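Orf11 (Staphylococcus phage P68, PDB 6O43) is a potential phage lysin that probably helps to break down the staphylococcal cell wall. Local coordinates at residues Asp3-Thr11 / Asn176-Leu186; Gln103-Asp114 / Arg145-Trp156. One frame throughout, in Å; residues are numbered along the deposited sequence.

Interaction 1: Asp3-Thr11 / Asn176-Leu186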
# COMPACT_ATOMS: atom_id res chain seq x y z
N ASP A 3 -17.14 1.81 0.38
CA ASP A 3 -15.73 1.57 0.71
C ASP A 3 -15.15 0.45 -0.13
O ASP A 3 -14.01 0.54 -0.60
CB ASP A 3 -15.59 1.25 2.20
CG ASP A 3 -15.90 2.43 3.09
OD1 ASP A 3 -16.03 3.56 2.57
OD2 ASP A 3 -16.02 2.23 4.32
N GLN A 4 -15.92 -0.63 -0.33
CA GLN A 4 -15.42 -1.75 -1.11
C GLN A 4 -15.08 -1.33 -2.53
O GLN A 4 -14.08 -1.78 -3.10
CB GLN A 4 -16.46 -2.88 -1.11
CG GLN A 4 -15.90 -4.21 -1.60
CD GLN A 4 -14.64 -4.60 -0.85
OE1 GLN A 4 -14.63 -4.71 0.37
NE2 GLN A 4 -13.55 -4.81 -1.59
N GLU A 5 -15.89 -0.44 -3.11
CA GLU A 5 -15.60 0.07 -4.44
C GLU A 5 -14.29 0.85 -4.45
O GLU A 5 -13.50 0.74 -5.40
CB GLU A 5 -16.76 0.95 -4.91
CG GLU A 5 -16.54 1.66 -6.24
CD GLU A 5 -17.76 2.45 -6.66
OE1 GLU A 5 -18.88 2.08 -6.23
OE2 GLU A 5 -17.61 3.44 -7.40
N LYS A 6 -14.04 1.65 -3.41
CA LYS A 6 -12.77 2.36 -3.33
C LYS A 6 -11.61 1.40 -3.10
O LYS A 6 -10.55 1.54 -3.73
CB LYS A 6 -12.83 3.41 -2.22
CG LYS A 6 -13.81 4.54 -2.50
CD LYS A 6 -13.59 5.74 -1.59
CE LYS A 6 -14.22 5.54 -0.22
NZ LYS A 6 -14.79 6.82 0.30
N ILE A 7 -11.79 0.42 -2.22
CA ILE A 7 -10.76 -0.60 -2.01
C ILE A 7 -10.46 -1.32 -3.31
O ILE A 7 -9.29 -1.49 -3.69
CB ILE A 7 -11.20 -1.58 -0.91
CG1 ILE A 7 -11.29 -0.88 0.44
CG2 ILE A 7 -10.24 -2.77 -0.85
CD1 ILE A 7 -12.13 -1.63 1.46
N ASP A 8 -11.51 -1.75 -4.02
CA ASP A 8 -11.32 -2.49 -5.27
C ASP A 8 -10.52 -1.68 -6.27
O ASP A 8 -9.51 -2.15 -6.82
CB ASP A 8 -12.67 -2.90 -5.85
CG ASP A 8 -13.31 -4.06 -5.11
OD1 ASP A 8 -12.65 -4.63 -4.21
OD2 ASP A 8 -14.46 -4.40 -5.42
N LYS A 9 -10.96 -0.44 -6.54
CA LYS A 9 -10.21 0.41 -7.47
C LYS A 9 -8.76 0.54 -7.03
O LYS A 9 -7.85 0.55 -7.87
CB LYS A 9 -10.87 1.78 -7.57
CG LYS A 9 -12.30 1.75 -8.10
CD LYS A 9 -12.85 3.16 -8.29
N PHE A 10 -8.52 0.64 -5.72
CA PHE A 10 -7.17 0.87 -5.23
C PHE A 10 -6.30 -0.38 -5.38
O PHE A 10 -5.24 -0.34 -6.00
CB PHE A 10 -7.22 1.32 -3.77
CG PHE A 10 -5.91 1.82 -3.24
CD1 PHE A 10 -5.48 3.11 -3.50
CD2 PHE A 10 -5.10 1.00 -2.47
CE1 PHE A 10 -4.27 3.58 -3.02
CE2 PHE A 10 -3.88 1.45 -1.98
CZ PHE A 10 -3.47 2.75 -2.26
N THR A 11 -6.74 -1.51 -4.82
CA THR A 11 -5.92 -2.71 -4.86
C THR A 11 -5.60 -3.14 -6.29
O THR A 11 -4.53 -3.70 -6.54
CB THR A 11 -6.60 -3.87 -4.12
OG1 THR A 11 -7.90 -4.11 -4.68
CG2 THR A 11 -6.74 -3.56 -2.64
N ASN A 176 -7.01 -0.55 7.55
CA ASN A 176 -7.12 -0.93 6.15
C ASN A 176 -6.26 0.00 5.31
O ASN A 176 -6.66 1.15 5.04
CB ASN A 176 -8.57 -0.90 5.67
CG ASN A 176 -8.75 -1.46 4.27
OD1 ASN A 176 -7.84 -1.37 3.44
ND2 ASN A 176 -9.91 -2.05 4.01
N PRO A 177 -5.07 -0.42 4.87
CA PRO A 177 -4.22 0.48 4.08
C PRO A 177 -4.81 0.83 2.73
O PRO A 177 -4.58 1.94 2.23
CB PRO A 177 -2.90 -0.30 3.94
CG PRO A 177 -3.31 -1.75 4.09
CD PRO A 177 -4.45 -1.74 5.08
N PHE A 178 -5.58 -0.08 2.12
CA PHE A 178 -6.14 0.19 0.81
C PHE A 178 -7.24 1.25 0.88
O PHE A 178 -7.28 2.16 0.04
CB PHE A 178 -6.68 -1.10 0.19
CG PHE A 178 -5.72 -2.25 0.27
CD1 PHE A 178 -4.44 -2.15 -0.28
CD2 PHE A 178 -6.09 -3.45 0.87
CE1 PHE A 178 -3.55 -3.21 -0.21
CE2 PHE A 178 -5.20 -4.51 0.94
CZ PHE A 178 -3.94 -4.39 0.40
N LEU A 179 -8.13 1.15 1.87
CA LEU A 179 -9.16 2.16 2.03
C LEU A 179 -8.55 3.50 2.42
O LEU A 179 -8.89 4.54 1.84
CB LEU A 179 -10.19 1.71 3.06
CG LEU A 179 -11.34 2.69 3.30
CD1 LEU A 179 -12.07 2.99 2.00
CD2 LEU A 179 -12.31 2.16 4.36
N ASP A 180 -7.66 3.50 3.42
CA ASP A 180 -7.02 4.75 3.82
C ASP A 180 -6.26 5.38 2.67
O ASP A 180 -6.28 6.60 2.49
CB ASP A 180 -6.09 4.48 5.01
CG ASP A 180 -6.84 4.09 6.27
OD1 ASP A 180 -8.08 4.09 6.24
OD2 ASP A 180 -6.18 3.80 7.29
N GLY A 181 -5.56 4.56 1.87
CA GLY A 181 -4.85 5.10 0.73
C GLY A 181 -5.78 5.75 -0.28
O GLY A 181 -5.52 6.86 -0.75
N ALA A 182 -6.88 5.07 -0.60
CA ALA A 182 -7.84 5.64 -1.55
C ALA A 182 -8.42 6.96 -1.03
O ALA A 182 -8.53 7.93 -1.78
CB ALA A 182 -8.96 4.64 -1.83
N ASN A 183 -8.78 7.00 0.26
CA ASN A 183 -9.37 8.22 0.81
C ASN A 183 -8.38 9.37 0.83
O ASN A 183 -8.76 10.53 0.61
CB ASN A 183 -9.90 7.95 2.22
CG ASN A 183 -11.19 7.15 2.21
OD1 ASN A 183 -11.92 7.14 1.22
ND2 ASN A 183 -11.48 6.48 3.32
N THR A 184 -7.10 9.09 1.09
CA THR A 184 -6.10 10.14 1.07
C THR A 184 -5.90 10.67 -0.34
O THR A 184 -5.78 11.89 -0.55
CB THR A 184 -4.78 9.64 1.65
OG1 THR A 184 -4.97 9.27 3.02
CG2 THR A 184 -3.71 10.73 1.55
N ILE A 185 -5.87 9.78 -1.33
CA ILE A 185 -5.71 10.21 -2.72
C ILE A 185 -6.86 11.13 -3.11
O ILE A 185 -6.63 12.23 -3.65
CB ILE A 185 -5.62 8.98 -3.64
CG1 ILE A 185 -4.22 8.37 -3.54
CG2 ILE A 185 -5.95 9.36 -5.08
CD1 ILE A 185 -4.15 6.91 -3.96
N LEU A 186 -8.09 10.72 -2.85
CA LEU A 186 -9.24 11.55 -3.18
C LEU A 186 -9.24 12.84 -2.36
O LEU A 186 -9.48 13.93 -2.89
CB LEU A 186 -10.54 10.77 -2.97
CG LEU A 186 -10.73 9.52 -3.83
CD1 LEU A 186 -11.84 8.65 -3.26
CD2 LEU A 186 -11.03 9.90 -5.27
O HOH W 1 -14.24 5.44 3.72
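Phe10 and Phe178 carry the aromatic part of this contact. One face of the Phe10 ring lies over the backbone of helix 177-186: Phe178 O comes 3.5 Å from Phe10 CD2, and Ala182 N lies over the same face. Ile185 CD1 meets the edge of the ring, 3.5 Å from Phe10 CE1. Phe10 CG is anti to the backbone N (chi1 -170°), which carries the ring across Gly181; this glycine, having no side chain, lets Phe10 CZ come within 4.0 Å of Gly181 CA. Thr11 turns its methyl, not its hydroxyl, to Phe178: Thr11 CG2 stands over the ring face in a CH-pi contact, 3.5 Å from the centroid. Tyr67 of helix 61-71 touches both phenylalanines.

The axes cross at 90°, a perpendicular helix pair in an all-helical fold, packed knobs-into-holes: Phe10 fits among Phe178, Gly181, Ala182 and Ile185, and Lys6 among Leu179, Ala182, Asn183 and Leu186. Aliphatic contacts fill the middle, where Ile7 CG1 lies 3.8 Å from Leu179 CB.

Polar links collect at the more open end. A long, flexible lysine suits its place because its methylenes pack on Leu179 and Leu186 while Lys6 NZ gives a weak hydrogen bond to Asn183 OD1 (3.0 Å). The same amide donates through ND2 to a water, which in turn donates to Asp3 OD1. At the helix start, Asn176 is the N-cap, its OD1 accepting from Leu179 N at 3.0 Å; its ND2 is held by Ala157 O.

Interaction 2: Gln103-Asp114 / Arg145-Trp156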
# COMPACT_ATOMS: atom_id res chain seq x y z
N GLN A 103 7.65 -7.46 -5.29
CA GLN A 103 6.47 -8.06 -4.68
C GLN A 103 5.24 -7.91 -5.58
O GLN A 103 4.41 -8.82 -5.65
CB GLN A 103 6.22 -7.45 -3.30
CG GLN A 103 7.31 -7.80 -2.29
CD GLN A 103 7.06 -7.23 -0.91
OE1 GLN A 103 5.99 -6.70 -0.63
NE2 GLN A 103 8.05 -7.35 -0.03
N SER A 104 5.12 -6.78 -6.28
CA SER A 104 3.97 -6.58 -7.15
C SER A 104 3.90 -7.59 -8.28
O SER A 104 2.85 -7.72 -8.92
CB SER A 104 3.97 -5.16 -7.73
OG SER A 104 4.87 -5.06 -8.83
N LYS A 105 4.99 -8.31 -8.56
CA LYS A 105 5.01 -9.35 -9.59
C LYS A 105 5.09 -10.76 -9.01
O LYS A 105 5.34 -11.71 -9.75
CB LYS A 105 6.19 -9.13 -10.54
CG LYS A 105 6.39 -7.70 -11.03
CD LYS A 105 7.61 -7.64 -11.93
CE LYS A 105 8.23 -6.25 -11.95
NZ LYS A 105 9.53 -6.24 -12.68
N GLN A 106 4.89 -10.91 -7.70
CA GLN A 106 5.08 -12.21 -7.07
C GLN A 106 3.90 -13.14 -7.35
O GLN A 106 2.76 -12.70 -7.52
CB GLN A 106 5.26 -12.05 -5.56
CG GLN A 106 4.00 -11.61 -4.84
CD GLN A 106 4.27 -11.18 -3.41
OE1 GLN A 106 5.22 -11.63 -2.78
NE2 GLN A 106 3.42 -10.29 -2.89
N ALA A 107 4.19 -14.43 -7.42
CA ALA A 107 3.13 -15.42 -7.36
C ALA A 107 2.54 -15.45 -5.96
O ALA A 107 3.16 -15.00 -4.99
CB ALA A 107 3.67 -16.80 -7.74
N GLY A 108 1.34 -15.99 -5.84
CA GLY A 108 0.74 -16.14 -4.53
C GLY A 108 -0.76 -16.35 -4.61
O GLY A 108 -1.34 -16.51 -5.68
N GLN A 109 -1.35 -16.36 -3.42
CA GLN A 109 -2.79 -16.51 -3.24
C GLN A 109 -3.15 -15.83 -1.93
O GLN A 109 -2.28 -15.62 -1.08
CB GLN A 109 -3.20 -17.99 -3.21
CG GLN A 109 -2.71 -18.75 -1.98
CD GLN A 109 -2.85 -20.26 -2.12
OE1 GLN A 109 -2.76 -20.80 -3.22
NE2 GLN A 109 -3.06 -20.95 -1.00
N PRO A 110 -4.41 -15.46 -1.74
CA PRO A 110 -4.79 -14.75 -0.51
C PRO A 110 -4.61 -15.63 0.72
O PRO A 110 -4.63 -16.86 0.65
CB PRO A 110 -6.27 -14.40 -0.74
CG PRO A 110 -6.44 -14.42 -2.24
CD PRO A 110 -5.53 -15.54 -2.69
N SER A 111 -4.41 -14.96 1.85
CA SER A 111 -4.19 -15.60 3.14
C SER A 111 -5.37 -15.26 4.05
O SER A 111 -5.49 -14.12 4.52
CB SER A 111 -2.87 -15.15 3.75
OG SER A 111 -2.82 -15.44 5.13
N TRP A 112 -6.25 -16.23 4.29
CA TRP A 112 -7.53 -15.95 4.91
C TRP A 112 -7.51 -16.05 6.43
O TRP A 112 -8.48 -15.62 7.07
CB TRP A 112 -8.60 -16.87 4.34
CG TRP A 112 -8.81 -16.66 2.87
CD1 TRP A 112 -8.38 -17.46 1.86
CD2 TRP A 112 -9.46 -15.55 2.26
NE1 TRP A 112 -8.74 -16.92 0.65
CE2 TRP A 112 -9.41 -15.75 0.87
CE3 TRP A 112 -10.10 -14.40 2.75
CZ2 TRP A 112 -9.97 -14.84 -0.04
CZ3 TRP A 112 -10.65 -13.51 1.85
CH2 TRP A 112 -10.58 -13.73 0.47
N TYR A 113 -6.45 -16.58 7.03
CA TYR A 113 -6.36 -16.64 8.49
C TYR A 113 -4.95 -16.28 8.94
O TYR A 113 -3.98 -16.47 8.21
CB TYR A 113 -6.76 -18.02 9.03
CG TYR A 113 -5.79 -19.14 8.70
CD1 TYR A 113 -5.89 -19.84 7.51
CD2 TYR A 113 -4.79 -19.49 9.59
CE1 TYR A 113 -5.01 -20.87 7.21
CE2 TYR A 113 -3.91 -20.52 9.30
CZ TYR A 113 -4.02 -21.20 8.11
OH TYR A 113 -3.15 -22.22 7.81
N ASP A 114 -4.86 -15.76 10.16
CA ASP A 114 -3.60 -15.33 10.75
C ASP A 114 -2.82 -16.56 11.22
O ASP A 114 -3.17 -17.18 12.23
CB ASP A 114 -3.86 -14.37 11.90
CG ASP A 114 -2.60 -13.93 12.62
OD1 ASP A 114 -1.49 -14.36 12.23
OD2 ASP A 114 -2.71 -13.14 13.58
N ARG A 145 -1.42 -7.38 -5.66
CA ARG A 145 -0.48 -8.50 -5.72
C ARG A 145 0.70 -8.28 -4.79
O ARG A 145 1.24 -9.25 -4.23
CB ARG A 145 -0.01 -8.71 -7.15
CG ARG A 145 0.90 -9.91 -7.34
CD ARG A 145 0.90 -10.38 -8.79
NE ARG A 145 -0.40 -10.90 -9.19
CZ ARG A 145 -0.84 -12.13 -8.90
NH1 ARG A 145 -0.07 -12.97 -8.21
NH2 ARG A 145 -2.04 -12.53 -9.31
N ALA A 146 1.12 -7.03 -4.59
CA ALA A 146 2.28 -6.76 -3.75
C ALA A 146 2.03 -7.10 -2.29
O ALA A 146 2.95 -7.51 -1.58
CB ALA A 146 2.69 -5.29 -3.88
N TYR A 147 0.79 -6.95 -1.81
CA TYR A 147 0.50 -7.09 -0.39
C TYR A 147 -0.38 -8.29 -0.03
O TYR A 147 -0.14 -8.92 1.00
CB TYR A 147 -0.16 -5.81 0.13
CG TYR A 147 0.77 -4.62 0.16
CD1 TYR A 147 1.73 -4.49 1.16
CD2 TYR A 147 0.69 -3.62 -0.80
CE1 TYR A 147 2.59 -3.40 1.20
CE2 TYR A 147 1.54 -2.52 -0.77
CZ TYR A 147 2.49 -2.42 0.23
OH TYR A 147 3.33 -1.33 0.26
N ILE A 148 -1.37 -8.62 -0.86
CA ILE A 148 -2.40 -9.59 -0.43
C ILE A 148 -1.81 -10.94 -0.01
O ILE A 148 -2.20 -11.45 1.05
CB ILE A 148 -3.47 -9.73 -1.52
CG1 ILE A 148 -4.43 -8.53 -1.47
CG2 ILE A 148 -4.24 -11.04 -1.35
CD1 ILE A 148 -5.16 -8.28 -2.76
N PRO A 149 -0.91 -11.56 -0.77
CA PRO A 149 -0.47 -12.92 -0.41
C PRO A 149 0.26 -13.00 0.92
O PRO A 149 0.28 -14.08 1.52
CB PRO A 149 0.46 -13.32 -1.57
CG PRO A 149 0.15 -12.36 -2.68
CD PRO A 149 -0.29 -11.09 -2.02
N LEU A 150 0.84 -11.90 1.40
CA LEU A 150 1.87 -11.97 2.42
C LEU A 150 1.35 -11.90 3.86
O LEU A 150 2.03 -12.39 4.76
CB LEU A 150 2.90 -10.86 2.19
CG LEU A 150 3.67 -11.04 0.89
CD1 LEU A 150 4.60 -9.87 0.63
CD2 LEU A 150 4.45 -12.35 0.93
N THR A 151 0.19 -11.30 4.09
CA THR A 151 -0.36 -11.22 5.43
C THR A 151 -1.87 -11.40 5.36
O THR A 151 -2.51 -11.05 4.36
CB THR A 151 -0.04 -9.88 6.12
OG1 THR A 151 -0.70 -8.82 5.42
CG2 THR A 151 1.46 -9.63 6.13
N ALA A 152 -2.43 -11.97 6.43
CA ALA A 152 -3.88 -12.12 6.50
C ALA A 152 -4.57 -10.76 6.57
O ALA A 152 -5.66 -10.58 6.01
CB ALA A 152 -4.26 -12.98 7.71
N ALA A 153 -3.95 -9.79 7.24
CA ALA A 153 -4.54 -8.46 7.36
C ALA A 153 -4.71 -7.80 6.00
O ALA A 153 -5.71 -7.12 5.75
CB ALA A 153 -3.70 -7.58 8.29
N ALA A 154 -3.73 -7.99 5.10
CA ALA A 154 -3.85 -7.41 3.77
C ALA A 154 -4.94 -8.10 2.97
O ALA A 154 -5.67 -7.45 2.21
CB ALA A 154 -2.51 -7.50 3.04
N THR A 155 -5.08 -9.41 3.13
CA THR A 155 -6.15 -10.14 2.46
C THR A 155 -7.52 -9.68 2.95
O THR A 155 -8.42 -9.41 2.16
CB THR A 155 -5.99 -11.64 2.67
OG1 THR A 155 -4.87 -12.10 1.89
CG2 THR A 155 -7.26 -12.39 2.24
N TRP A 156 -7.68 -9.58 4.28
CA TRP A 156 -8.94 -9.09 4.83
C TRP A 156 -9.24 -7.68 4.34
O TRP A 156 -10.38 -7.37 3.97
CB TRP A 156 -8.88 -9.11 6.36
CG TRP A 156 -8.72 -10.48 6.94
CD1 TRP A 156 -9.15 -11.67 6.41
CD2 TRP A 156 -8.08 -10.81 8.18
NE1 TRP A 156 -8.81 -12.71 7.24
CE2 TRP A 156 -8.16 -12.20 8.33
CE3 TRP A 156 -7.45 -10.05 9.17
CZ2 TRP A 156 -7.62 -12.86 9.44
CZ3 TRP A 156 -6.92 -10.70 10.27
CH2 TRP A 156 -7.01 -12.10 10.39
O HOH W 2 0.26 -16.28 -8.54
O HOH W 3 -2.07 -15.42 -8.87
O HOH W 4 -0.90 -16.71 0.91
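The Trp112 indole receives Thr155 CG2 over one face, 3.7 Å from the centroid of the six-membered ring, a CH-pi contact; Pro110 CB lies on that same face. Trp156 is used at its edge: Trp156 NE1 donates almost in the ring plane to Trp112 O at 2.9 Å, reaching that oxygen from above its carbonyl plane, while Ala152 O lies over a face of the Trp156 indole. The Arg145 guanidinium also works edge-on. Arg145 NH1 gives a fairly straight bond to Gln106 O (2.9 Å, 161°), in the planes of both groups, and NH2 is shared between Met138 O and a water.

Gln106 returns the bond. With CG between the backbone N and the carbonyl carbon (chi1 69°) and the chain extended beyond it, Gln106 NE2 reaches Arg145 O at 2.8 Å, nearly straight at 173°, so each residue binds the other's carbonyl.

Here the irregular chain that follows helix 89-104 wraps around the turn joining helices 143-147 and 152-159. Thr151 N-caps the second helix, its OG1 accepting from Ala154 N. Threonine suits position 155 because its methyl packs on Trp112 while its hydroxyl relays: Thr155 OG1 accepts from Ser111 N (2.9 Å) and donates to Ile148 O, satisfying a carbonyl where regular helical bonding lapses.

Small or ring-closed residues permit close backbone approach. Gly108 has backbone angles that call for glycine, and its bare CA lies against Pro149 CB. Ala152 CA makes a CA-H...O contact with Ser111 O at 3.2 Å, and one water donates to both Gln109 O and Pro149 O.

From the N terminus, helix 3-11 comes first, and its partner, helix 177-187, arrives only near the end of the chain, so interaction 1 closes a loop of 164 residues over most of the fold. Interaction 2 is nested inside it: the chain leaving helix 89-104 is rejoined 30 residues later by helices 143-147 and 152-159, after helix 124-136 has been passed. The two centres lie about 16 Å apart, yet the contacts meet directly, for the Phe178 ring packs through CZ on Tyr147 CB and through CE2 against Ala154 O. Helices 143-147 and 152-159 therefore lie between the terminal helix pair and the wrapping segment 103-114.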